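Local structure of CCMAN5 (Cellulosimicrobium cellulans, 2XSG) at residues I295-A300 / P692-T697; T299-T304 / D712-D717. The protein hydrolyses alpha-mannosidic linkages as a family 92 glycoside hydrolase, and can probably uncap mannose-6-phosphate on yeast-made glycans. All coordinates share one frame; numbering follows the deposited sequence.

Interaction 1. Residues I295-A300 / P692-T697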
loop_
_atom_site.group_PDB
_atom_site.type_symbol
_atom_site.label_atom_id
_atom_site.label_comp_id
_atom_site.label_asym_id
_atom_site.label_seq_id
_atom_site.Cartn_x
_atom_site.Cartn_y
_atom_site.Cartn_z
ATOM N N ILE A 295 14.504 16.878 -4.601
ATOM C CA ILE A 295 14.898 16.518 -5.953
ATOM C C ILE A 295 15.246 17.733 -6.834
ATOM O O ILE A 295 14.587 18.769 -6.810
ATOM C CB ILE A 295 13.805 15.646 -6.589
ATOM C CG1 ILE A 295 13.915 14.235 -6.041
ATOM C CG2 ILE A 295 13.904 15.628 -8.104
ATOM C CD1 ILE A 295 12.729 13.456 -6.290
ATOM N N ASP A 296 16.307 17.562 -7.612
ATOM C CA ASP A 296 16.716 18.513 -8.616
ATOM C C ASP A 296 16.628 17.729 -9.926
ATOM O O ASP A 296 17.408 16.807 -10.159
ATOM C CB ASP A 296 18.150 18.993 -8.295
ATOM C CG ASP A 296 18.799 19.777 -9.439
ATOM O OD1 ASP A 296 18.136 20.068 -10.458
ATOM O OD2 ASP A 296 20.001 20.104 -9.317
ATOM N N ALA A 297 15.646 18.066 -10.757
ATOM C CA ALA A 297 15.401 17.346 -12.015
ATOM C C ALA A 297 15.491 18.293 -13.215
ATOM O O ALA A 297 14.628 19.134 -13.399
ATOM C CB ALA A 297 14.044 16.674 -11.978
ATOM N N SER A 298 16.539 18.139 -14.025
ATOM C CA SER A 298 16.760 18.982 -15.208
ATOM C C SER A 298 15.683 18.773 -16.259
ATOM O O SER A 298 14.987 17.754 -16.263
ATOM C CB SER A 298 18.116 18.653 -15.856
ATOM O OG SER A 298 18.128 17.300 -16.340
ATOM N N THR A 299 15.580 19.735 -17.170
ATOM C CA THR A 299 14.805 19.591 -18.399
ATOM C C THR A 299 15.157 18.309 -19.136
ATOM O O THR A 299 14.284 17.655 -19.680
ATOM C CB THR A 299 15.088 20.780 -19.359
ATOM O OG1 THR A 299 14.704 21.996 -18.712
ATOM C CG2 THR A 299 14.320 20.632 -20.672
ATOM N N ALA A 300 16.441 17.962 -19.163
ATOM C CA ALA A 300 16.909 16.797 -19.924
ATOM C C ALA A 300 16.222 15.475 -19.526
ATOM O O ALA A 300 15.854 14.663 -20.391
ATOM C CB ALA A 300 18.453 16.670 -19.825
ATOM N N PRO A 692 19.027 5.765 -11.437
ATOM C CA PRO A 692 18.477 6.960 -10.784
ATOM C C PRO A 692 17.923 7.949 -11.809
ATOM O O PRO A 692 18.599 8.240 -12.803
ATOM C CB PRO A 692 19.676 7.585 -10.045
ATOM C CG PRO A 692 20.776 6.591 -10.081
ATOM C CD PRO A 692 20.405 5.449 -11.005
ATOM N N PHE A 693 16.713 8.459 -11.562
ATOM C CA PHE A 693 16.006 9.309 -12.534
ATOM C C PHE A 693 16.504 10.738 -12.582
ATOM O O PHE A 693 16.420 11.370 -13.624
ATOM C CB PHE A 693 14.498 9.422 -12.238
ATOM C CG PHE A 693 13.746 8.121 -12.195
ATOM C CD1 PHE A 693 14.354 6.903 -12.493
ATOM C CD2 PHE A 693 12.385 8.141 -11.902
ATOM C CE1 PHE A 693 13.630 5.731 -12.451
ATOM C CE2 PHE A 693 11.651 6.972 -11.848
ATOM C CZ PHE A 693 12.272 5.761 -12.129
ATOM N N PHE A 694 16.964 11.258 -11.448
ATOM C CA PHE A 694 17.152 12.704 -11.296
ATOM C C PHE A 694 18.608 13.121 -11.139
ATOM O O PHE A 694 19.444 12.342 -10.667
ATOM C CB PHE A 694 16.316 13.222 -10.122
ATOM C CG PHE A 694 14.848 12.870 -10.223
ATOM C CD1 PHE A 694 14.072 13.351 -11.263
ATOM C CD2 PHE A 694 14.248 12.056 -9.281
ATOM C CE1 PHE A 694 12.711 13.020 -11.355
ATOM C CE2 PHE A 694 12.893 11.721 -9.367
ATOM C CZ PHE A 694 12.129 12.209 -10.395
ATOM N N ASP A 695 18.901 14.355 -11.541
ATOM C CA ASP A 695 20.253 14.907 -11.454
ATOM C C ASP A 695 20.802 14.828 -10.034
ATOM O O ASP A 695 21.956 14.476 -9.841
ATOM C CB ASP A 695 20.284 16.357 -11.955
ATOM C CG ASP A 695 19.835 16.473 -13.384
ATOM O OD1 ASP A 695 18.695 16.045 -13.662
ATOM O OD2 ASP A 695 20.622 16.974 -14.225
ATOM N N SER A 696 19.965 15.162 -9.056
ATOM C CA SER A 696 20.308 15.019 -7.650
ATOM C C SER A 696 19.057 14.602 -6.868
ATOM O O SER A 696 17.964 15.135 -7.108
ATOM C CB SER A 696 20.867 16.341 -7.094
ATOM O OG SER A 696 21.184 16.224 -5.709
ATOM N N THR A 697 19.222 13.639 -5.962
ATOM C CA THR A 697 18.168 13.245 -5.021
ATOM C C THR A 697 18.771 13.163 -3.602
ATOM O O THR A 697 19.743 12.434 -3.395
ATOM C CB THR A 697 17.504 11.930 -5.458
ATOM O OG1 THR A 697 16.763 12.157 -6.672
ATOM C CG2 THR A 697 16.584 11.386 -4.379
HETATM O O HOH W 1 20.864 16.017 -16.714
#
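Ile295 and Phe694 form the tight part of this contact. The Ile295 side chain crosses the ring obliquely. Its CG2 is anti to the backbone N (CG1 has chi1 -77°) and lies over one ring face, 3.8 Å from the ring centroid of Phe694, in a CH-pi contact displaced toward the rim. CD1 of Ile295 lies by the CD2-CE2 side of the ring, 3.5 Å from Phe694 CE2. Phe693 CB backs the opposite face, so the ring is held between two aliphatic groups. Ala297 CB approaches Phe694 CD1 obliquely at 3.4 Å. Leu307, Phe311 and Tyr312 of helix 306-318 also touch this apolar cluster. Thr697 lies beside Ile295 on the same sheet face, pointing the same way. Phe694 and Thr697 are buried.

Asp296 and Ser696 point to the other face, where Asp296 is exposed. Their side chains meet through the CB atoms, 4.0 Å apart. Their backbones are well joined. Asp296 N gives a nearly straight bond to Ser696 O (3.0 Å, 175°). Ser696 N returns one to a lone pair of Asp296 O, at 3.2 Å.

Farther along, the contact turns polar and hydrated. The Asp695 carboxylate holds the start of the loop after strand 293-296: Ser298 N bonds to Asp695 OD1 at 3.0 Å, coming from above the carboxylate plane. A water joins Ser298 OG to Asp695 OD2, accepting from the hydroxyl and donating to the carboxylate. These bonds probably help keep Asp695 ionised despite the nearby Asp296.

Strand 293-296 is an outermost strand of a mixed sheet and pairs antiparallel with strand 696-700. Asp695 and Ser696 both face Asp296, a classic beta bulge at the start of strand 696-700.

Interaction 2. Residues T299-T304 / D712-D717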
loop_
_atom_site.group_PDB
_atom_site.type_symbol
_atom_site.label_atom_id
_atom_site.label_comp_id
_atom_site.label_asym_id
_atom_site.label_seq_id
_atom_site.Cartn_x
_atom_site.Cartn_y
_atom_site.Cartn_z
ATOM N N THR A 299 15.580 19.735 -17.170
ATOM C CA THR A 299 14.805 19.591 -18.399
ATOM C C THR A 299 15.157 18.309 -19.136
ATOM O O THR A 299 14.284 17.655 -19.680
ATOM C CB THR A 299 15.088 20.780 -19.359
ATOM O OG1 THR A 299 14.704 21.996 -18.712
ATOM C CG2 THR A 299 14.320 20.632 -20.672
ATOM N N ALA A 300 16.441 17.962 -19.163
ATOM C CA ALA A 300 16.909 16.797 -19.924
ATOM C C ALA A 300 16.222 15.475 -19.526
ATOM O O ALA A 300 15.854 14.663 -20.391
ATOM C CB ALA A 300 18.453 16.670 -19.825
ATOM N N THR A 301 16.049 15.271 -18.225
ATOM C CA THR A 301 15.461 14.040 -17.702
ATOM C C THR A 301 13.934 14.164 -17.482
ATOM O O THR A 301 13.222 13.170 -17.465
ATOM C CB THR A 301 16.173 13.615 -16.389
ATOM O OG1 THR A 301 15.872 12.251 -16.108
ATOM C CG2 THR A 301 15.758 14.493 -15.200
ATOM N N ASP A 302 13.449 15.396 -17.326
ATOM C CA ASP A 302 12.034 15.657 -17.038
ATOM C C ASP A 302 11.594 16.918 -17.773
ATOM O O ASP A 302 11.389 17.955 -17.146
ATOM C CB ASP A 302 11.864 15.838 -15.526
ATOM C CG ASP A 302 10.412 15.925 -15.085
ATOM O OD1 ASP A 302 9.487 15.604 -15.863
ATOM O OD2 ASP A 302 10.208 16.321 -13.919
ATOM N N PRO A 303 11.469 16.848 -19.115
ATOM C CA PRO A 303 11.175 18.070 -19.882
ATOM C C PRO A 303 9.829 18.741 -19.529
ATOM O O PRO A 303 9.721 19.964 -19.609
ATOM C CB PRO A 303 11.182 17.596 -21.338
ATOM C CG PRO A 303 11.080 16.118 -21.299
ATOM C CD PRO A 303 11.569 15.646 -19.975
ATOM N N THR A 304 8.847 17.959 -19.088
ATOM C CA THR A 304 7.497 18.481 -18.822
ATOM C C THR A 304 7.226 18.763 -17.338
ATOM O O THR A 304 6.211 19.384 -16.983
ATOM C CB THR A 304 6.409 17.512 -19.332
ATOM O OG1 THR A 304 6.418 16.331 -18.530
ATOM C CG2 THR A 304 6.663 17.097 -20.784
ATOM N N ASP A 712 24.942 12.374 -12.834
ATOM C CA ASP A 712 25.478 13.466 -13.626
ATOM C C ASP A 712 25.211 13.226 -15.100
ATOM O O ASP A 712 25.522 12.173 -15.624
ATOM C CB ASP A 712 26.965 13.648 -13.327
ATOM C CG ASP A 712 27.195 14.310 -11.981
ATOM O OD1 ASP A 712 27.593 13.621 -11.004
ATOM O OD2 ASP A 712 26.945 15.537 -11.893
ATOM N N GLY A 713 24.577 14.193 -15.753
ATOM C CA GLY A 713 24.198 14.021 -17.150
ATOM C C GLY A 713 22.999 13.117 -17.435
ATOM O O GLY A 713 22.742 12.808 -18.584
ATOM N N VAL A 714 22.245 12.705 -16.417
ATOM C CA VAL A 714 21.037 11.888 -16.647
ATOM C C VAL A 714 20.039 12.616 -17.553
ATOM O O VAL A 714 19.853 13.822 -17.434
ATOM C CB VAL A 714 20.329 11.479 -15.323
ATOM C CG1 VAL A 714 19.646 12.681 -14.660
ATOM C CG2 VAL A 714 19.322 10.340 -15.561
ATOM N N SER A 715 19.399 11.878 -18.450
ATOM C CA SER A 715 18.332 12.429 -19.279
ATOM C C SER A 715 17.388 11.301 -19.616
ATOM O O SER A 715 17.600 10.167 -19.155
ATOM C CB SER A 715 18.910 13.021 -20.572
ATOM O OG SER A 715 19.238 11.981 -21.454
ATOM N N GLU A 716 16.371 11.592 -20.427
ATOM C CA GLU A 716 15.463 10.559 -20.919
ATOM C C GLU A 716 16.202 9.518 -21.746
ATOM O O GLU A 716 15.762 8.384 -21.859
ATOM C CB GLU A 716 14.292 11.165 -21.708
ATOM C CG GLU A 716 13.222 11.782 -20.815
ATOM C CD GLU A 716 12.027 12.334 -21.601
ATOM O OE1 GLU A 716 12.218 12.864 -22.712
ATOM O OE2 GLU A 716 10.898 12.249 -21.088
ATOM N N ASP A 717 17.344 9.901 -22.301
ATOM C CA ASP A 717 18.113 9.016 -23.159
ATOM C C ASP A 717 19.344 8.512 -22.429
ATOM O O ASP A 717 19.838 7.424 -22.719
ATOM C CB ASP A 717 18.542 9.746 -24.440
ATOM C CG ASP A 717 17.369 10.085 -25.354
ATOM O OD1 ASP A 717 16.561 9.191 -25.675
ATOM O OD2 ASP A 717 17.277 11.259 -25.777
HETATM O O HOH W 2 14.711 14.172 -23.375
HETATM O O HOH W 3 10.797 11.950 -18.323
#
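An ST turn shapes the 712-717 side of this loop-to-loop contact: Ser715 OG accepts from Asp717 N at 2.9 Å. The hydroxyl sits between the backbone N and the carbonyl carbon of its own residue (chi1 76°), which puts it within reach of the backbone N two residues on. It also bonds to Ala718 N. The partner loop, 299-304, leads from strand 293-296 into helix 306-318.

One direct hydrogen bond joins the loops. Glu716 N donates to Ala300 O at 3.1 Å. The donor stands above the carbonyl plane and the bond is somewhat bent (155°).

Packing is close around the backbones. Thr301 CA and Ser715 CA are only 3.7 Å apart. Ala300 CB lies against Ser715 CB at 3.8 Å. The buried Val714 crosses Thr301 obliquely, and its two methyls lie near Thr301 CB and OG1. Thr301 OG1 is anti to its backbone N (chi1 -163°). Its polar partners are Phe693 O and Arg612 NH1, so Val714 meets a hydroxyl already engaged. Arg612 of helix 604-616 also touches Val714 and Glu716.

Water completes the outer side. Glu716 keeps CG beside its backbone N and extends from there, so its carboxylate meets the Pro303 ring tip to tip. One water donates to both Ala300 O and Glu716 OE1. A second donates to Thr301 O and Glu716 OE2. Each carboxylate oxygen thus reaches a different carbonyl through its own water, and Glu716 OE2 still lies 3.6 Å from Pro303 CD.

Overall arrangement
Interactions 1 and 2 share Thr299 and Ala300, and their centres are about 7 Å apart. Interaction 1 pairs the end of strand 293-296 with strand 696-700. Interaction 2 takes the loop that follows to the turn after strand 706-712, the next strand of the same sheet. They touch directly: Phe693 O lies 2.7 Å from Thr301 OG1, a probable hydrogen bond. Val714 CG1 packs 3.6 Å from Asp695 N. Thr301 N also gives a weak hydrogen bond to Ser298 OG. Both contacts join the two sequence ranges of the catalytic domain. Neither includes the calcium ligands Asn588, Glu589 and Asp662.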